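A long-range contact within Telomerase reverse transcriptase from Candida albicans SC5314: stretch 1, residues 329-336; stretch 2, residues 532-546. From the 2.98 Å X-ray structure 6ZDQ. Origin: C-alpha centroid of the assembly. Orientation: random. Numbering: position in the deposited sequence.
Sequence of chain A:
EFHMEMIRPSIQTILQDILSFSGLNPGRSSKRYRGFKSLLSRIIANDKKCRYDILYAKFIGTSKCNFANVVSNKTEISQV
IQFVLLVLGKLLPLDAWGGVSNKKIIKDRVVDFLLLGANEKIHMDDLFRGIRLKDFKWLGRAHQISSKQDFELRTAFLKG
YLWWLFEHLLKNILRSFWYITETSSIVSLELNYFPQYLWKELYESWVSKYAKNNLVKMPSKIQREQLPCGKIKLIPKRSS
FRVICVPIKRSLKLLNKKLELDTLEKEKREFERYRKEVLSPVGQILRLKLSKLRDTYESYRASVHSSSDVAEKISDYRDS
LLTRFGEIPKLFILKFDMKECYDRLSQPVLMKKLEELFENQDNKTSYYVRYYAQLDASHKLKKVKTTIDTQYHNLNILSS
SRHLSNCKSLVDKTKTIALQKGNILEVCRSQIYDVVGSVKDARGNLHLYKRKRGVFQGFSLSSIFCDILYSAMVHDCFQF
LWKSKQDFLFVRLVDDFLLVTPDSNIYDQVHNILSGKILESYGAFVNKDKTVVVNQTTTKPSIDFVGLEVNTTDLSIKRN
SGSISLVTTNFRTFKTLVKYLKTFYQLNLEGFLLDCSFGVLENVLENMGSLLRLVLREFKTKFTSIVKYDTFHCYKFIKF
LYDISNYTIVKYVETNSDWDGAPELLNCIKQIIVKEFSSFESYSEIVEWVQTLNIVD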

# COMPACT_ATOMS: atom_id res chain seq x y z
N PRO A 329 -11.67 -23.01 -28.83
CA PRO A 329 -10.88 -23.04 -30.07
C PRO A 329 -9.56 -22.30 -29.88
O PRO A 329 -9.24 -21.82 -28.79
CB PRO A 329 -11.79 -22.33 -31.08
CG PRO A 329 -12.59 -21.38 -30.24
CD PRO A 329 -12.81 -22.08 -28.93
N LYS A 330 -8.79 -22.21 -30.96
CA LYS A 330 -7.49 -21.56 -30.92
C LYS A 330 -7.67 -20.05 -30.82
O LYS A 330 -8.17 -19.41 -31.76
CB LYS A 330 -6.66 -21.93 -32.15
CG LYS A 330 -5.17 -21.79 -31.95
CD LYS A 330 -4.38 -22.13 -33.20
CE LYS A 330 -2.91 -22.30 -32.88
NZ LYS A 330 -2.38 -21.16 -32.07
N LEU A 331 -7.27 -19.48 -29.70
CA LEU A 331 -7.50 -18.07 -29.39
C LEU A 331 -6.29 -17.23 -29.77
O LEU A 331 -5.14 -17.62 -29.53
CB LEU A 331 -7.81 -17.89 -27.91
CG LEU A 331 -9.00 -18.72 -27.40
CD1 LEU A 331 -9.10 -18.67 -25.89
CD2 LEU A 331 -10.28 -18.22 -28.05
N PHE A 332 -6.55 -16.07 -30.38
CA PHE A 332 -5.51 -15.09 -30.68
C PHE A 332 -5.47 -14.07 -29.55
O PHE A 332 -6.38 -13.25 -29.41
CB PHE A 332 -5.79 -14.41 -32.02
CG PHE A 332 -5.83 -15.35 -33.19
CD1 PHE A 332 -4.66 -15.81 -33.78
CD2 PHE A 332 -7.04 -15.78 -33.71
CE1 PHE A 332 -4.70 -16.67 -34.86
CE2 PHE A 332 -7.09 -16.65 -34.79
CZ PHE A 332 -5.92 -17.09 -35.36
N ILE A 333 -4.41 -14.12 -28.75
CA ILE A 333 -4.29 -13.27 -27.57
C ILE A 333 -3.36 -12.10 -27.88
O ILE A 333 -2.42 -12.21 -28.68
CB ILE A 333 -3.79 -14.07 -26.35
CG1 ILE A 333 -4.67 -15.30 -26.11
CG2 ILE A 333 -3.80 -13.22 -25.09
CD1 ILE A 333 -4.11 -16.59 -26.65
N LEU A 334 -3.63 -10.96 -27.24
CA LEU A 334 -2.85 -9.74 -27.46
C LEU A 334 -2.73 -9.00 -26.13
O LEU A 334 -3.70 -8.40 -25.67
CB LEU A 334 -3.49 -8.87 -28.53
CG LEU A 334 -2.90 -9.02 -29.94
CD1 LEU A 334 -3.58 -8.06 -30.89
CD2 LEU A 334 -1.41 -8.76 -29.93
N LYS A 335 -1.54 -9.07 -25.52
CA LYS A 335 -1.26 -8.40 -24.25
C LYS A 335 -0.29 -7.26 -24.51
O LYS A 335 0.86 -7.49 -24.91
CB LYS A 335 -0.69 -9.39 -23.23
CG LYS A 335 -0.52 -8.82 -21.83
CD LYS A 335 0.90 -8.34 -21.58
CE LYS A 335 1.04 -7.77 -20.18
NZ LYS A 335 2.42 -7.32 -19.89
N PHE A 336 -0.75 -6.03 -24.28
CA PHE A 336 0.10 -4.85 -24.43
C PHE A 336 -0.23 -3.85 -23.33
O PHE A 336 -1.28 -3.93 -22.68
CB PHE A 336 -0.04 -4.21 -25.82
CG PHE A 336 -1.43 -3.73 -26.13
CD1 PHE A 336 -2.41 -4.61 -26.56
CD2 PHE A 336 -1.75 -2.38 -26.03
CE1 PHE A 336 -3.68 -4.17 -26.86
CE2 PHE A 336 -3.02 -1.93 -26.33
CZ PHE A 336 -3.99 -2.83 -26.75
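Stretch 2 (532-546) VVVNQTTTKPSIDFV

The apolar centre of the contact is Ile 333. Its CD1 lies 3.6 Å from CG1 of Val 534, and its CG2 lies 3.6 Å from CD1 of Ile 543. One isoleucine therefore touches both strands of stretch 2. Lys 335 projects from the same face of the sheet as Ile 333, Val 532 and Val 534. Its aliphatic chain extends the apolar layer: CD is 3.9 Å from CG2 of Val 532, and CG is 3.5 Å from CD1 of Phe 545, at the edge of that ring. The other face carries Leu 334 and Val 533, with Leu 334 CD2 3.7 Å from Val 533 CG2.

The paired backbones, Ile 333 to Lys 335 and Val 532 to Val 534, are extended. Strand 532-534 runs antiparallel to strand 332-336, at 180°, with the axes 5.1 Å apart at closest approach. Ile 333 pairs with Val 534, Leu 334 with Val 533, and Lys 335 with Val 532. Two hydrogen-bonded pairs flank the non-hydrogen-bonded one. Ile 333 N donates to Val 534 O at 2.9 Å; the return bond, Val 534 N to Ile 333 O, is weak at 3.3 Å. Lys 335 N donates to Val 532 O at 3.1 Å, and Val 532 N to Lys 335 O at 2.7 Å.

Past Val 534 the chain leaves the strand and turns back. The strand that starts at Ser 542 then runs in roughly the same direction as strand 332-336, crossing at 25°. Its axis comes no closer than 9.4 Å, so side chains make the contact with Ile 333.

Toward the outer end, Phe 332 CD1 lies 3.7 Å from Asn 535 CA, which meets the ring edge. Phe 332 CE1 is 3.6 Å from Gln 536 N. The polar edge is Lys 330. Its side chain is t at chi1 to chi3 and turns to m at chi4, and NZ makes a weak hydrogen bond to Asn 535 O at 3.1 Å.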

# COMPACT_ATOMS: atom_id res chain seq x y z
N VAL A 532 3.21 -8.73 -25.56
CA VAL A 532 3.19 -10.18 -25.68
C VAL A 532 2.17 -10.56 -26.75
O VAL A 532 1.08 -10.00 -26.82
CB VAL A 532 2.85 -10.83 -24.33
CG1 VAL A 532 2.93 -12.35 -24.42
CG2 VAL A 532 3.78 -10.31 -23.24
N VAL A 533 2.53 -11.53 -27.59
CA VAL A 533 1.71 -11.96 -28.72
C VAL A 533 1.62 -13.48 -28.72
O VAL A 533 2.65 -14.16 -28.65
CB VAL A 533 2.28 -11.45 -30.06
CG1 VAL A 533 1.64 -12.19 -31.22
CG2 VAL A 533 2.07 -9.95 -30.19
N VAL A 534 0.40 -14.00 -28.80
CA VAL A 534 0.15 -15.42 -28.99
C VAL A 534 -0.84 -15.58 -30.14
O VAL A 534 -1.98 -15.08 -30.05
CB VAL A 534 -0.38 -16.10 -27.72
CG1 VAL A 534 -0.89 -17.50 -28.04
CG2 VAL A 534 0.71 -16.17 -26.67
N ASN A 535 -0.43 -16.26 -31.20
CA ASN A 535 -1.25 -16.43 -32.39
C ASN A 535 -1.04 -17.85 -32.91
O ASN A 535 -0.50 -18.72 -32.22
CB ASN A 535 -0.92 -15.38 -33.45
CG ASN A 535 0.50 -15.50 -33.98
OD1 ASN A 535 0.74 -16.16 -34.99
ND2 ASN A 535 1.44 -14.87 -33.29
N GLN A 536 -1.49 -18.08 -34.15
CA GLN A 536 -1.39 -19.41 -34.75
C GLN A 536 0.06 -19.90 -34.83
O GLN A 536 0.31 -21.10 -34.68
CB GLN A 536 -2.04 -19.40 -36.13
CG GLN A 536 -1.70 -18.17 -36.97
CD GLN A 536 -2.60 -18.03 -38.19
OE1 GLN A 536 -3.41 -18.91 -38.47
NE2 GLN A 536 -2.45 -16.93 -38.91
N THR A 537 1.01 -19.00 -35.05
CA THR A 537 2.42 -19.39 -35.11
C THR A 537 3.08 -19.34 -33.73
O THR A 537 3.59 -20.35 -33.24
CB THR A 537 3.19 -18.48 -36.07
OG1 THR A 537 2.81 -17.11 -35.85
CG2 THR A 537 2.93 -18.86 -37.53
N THR A 538 3.07 -18.17 -33.09
CA THR A 538 3.72 -17.99 -31.79
C THR A 538 2.84 -18.63 -30.73
O THR A 538 1.94 -17.99 -30.17
CB THR A 538 3.98 -16.52 -31.51
OG1 THR A 538 4.72 -15.94 -32.59
CG2 THR A 538 4.77 -16.35 -30.22
N THR A 539 3.08 -19.90 -30.45
CA THR A 539 2.31 -20.67 -29.48
C THR A 539 3.06 -20.65 -28.15
O THR A 539 4.12 -21.28 -28.02
CB THR A 539 2.08 -22.10 -29.96
OG1 THR A 539 3.34 -22.72 -30.24
CG2 THR A 539 1.23 -22.10 -31.22
N LYS A 540 2.51 -19.95 -27.17
CA LYS A 540 3.10 -19.88 -25.84
C LYS A 540 2.25 -20.65 -24.84
O LYS A 540 1.02 -20.66 -24.95
CB LYS A 540 3.24 -18.42 -25.37
CG LYS A 540 4.16 -17.58 -26.24
CD LYS A 540 4.30 -16.16 -25.70
CE LYS A 540 5.21 -15.33 -26.59
NZ LYS A 540 5.38 -13.94 -26.07
N PRO A 541 2.87 -21.33 -23.88
CA PRO A 541 2.08 -22.16 -22.95
C PRO A 541 1.09 -21.37 -22.11
O PRO A 541 -0.04 -21.83 -21.91
CB PRO A 541 3.16 -22.82 -22.08
CG PRO A 541 4.35 -21.92 -22.19
CD PRO A 541 4.31 -21.38 -23.58
N SER A 542 1.47 -20.19 -21.62
CA SER A 542 0.58 -19.39 -20.79
C SER A 542 1.03 -17.93 -20.85
O SER A 542 2.09 -17.61 -21.41
CB SER A 542 0.57 -19.89 -19.35
OG SER A 542 1.85 -19.78 -18.75
N ILE A 543 0.21 -17.06 -20.27
CA ILE A 543 0.46 -15.62 -20.28
C ILE A 543 0.12 -15.06 -18.90
O ILE A 543 -0.93 -15.39 -18.33
CB ILE A 543 -0.38 -14.90 -21.36
CG1 ILE A 543 -0.03 -15.42 -22.75
CG2 ILE A 543 -0.16 -13.39 -21.28
CD1 ILE A 543 -0.93 -14.89 -23.82
N ASP A 544 1.01 -14.23 -18.37
CA ASP A 544 0.76 -13.49 -17.14
C ASP A 544 0.38 -12.06 -17.53
O ASP A 544 1.24 -11.29 -17.98
CB ASP A 544 1.99 -13.51 -16.23
CG ASP A 544 2.48 -14.92 -15.94
OD1 ASP A 544 1.66 -15.86 -16.00
OD2 ASP A 544 3.68 -15.09 -15.65
N PHE A 545 -0.89 -11.72 -17.35
CA PHE A 545 -1.36 -10.38 -17.73
C PHE A 545 -1.28 -9.39 -16.57
O PHE A 545 -0.48 -8.45 -16.60
CB PHE A 545 -2.79 -10.48 -18.28
CG PHE A 545 -3.44 -9.16 -18.52
CD1 PHE A 545 -2.87 -8.23 -19.36
CD2 PHE A 545 -4.65 -8.84 -17.90
CE1 PHE A 545 -3.46 -7.00 -19.59
CE2 PHE A 545 -5.25 -7.61 -18.12
CZ PHE A 545 -4.65 -6.70 -18.97
N VAL A 546 -2.07 -9.62 -15.52
CA VAL A 546 -1.94 -8.84 -14.30
C VAL A 546 -2.04 -9.79 -13.12
O VAL A 546 -3.14 -10.22 -12.75
CB VAL A 546 -3.01 -7.74 -14.16
CG1 VAL A 546 -2.85 -7.02 -12.83
CG2 VAL A 546 -2.93 -6.74 -15.31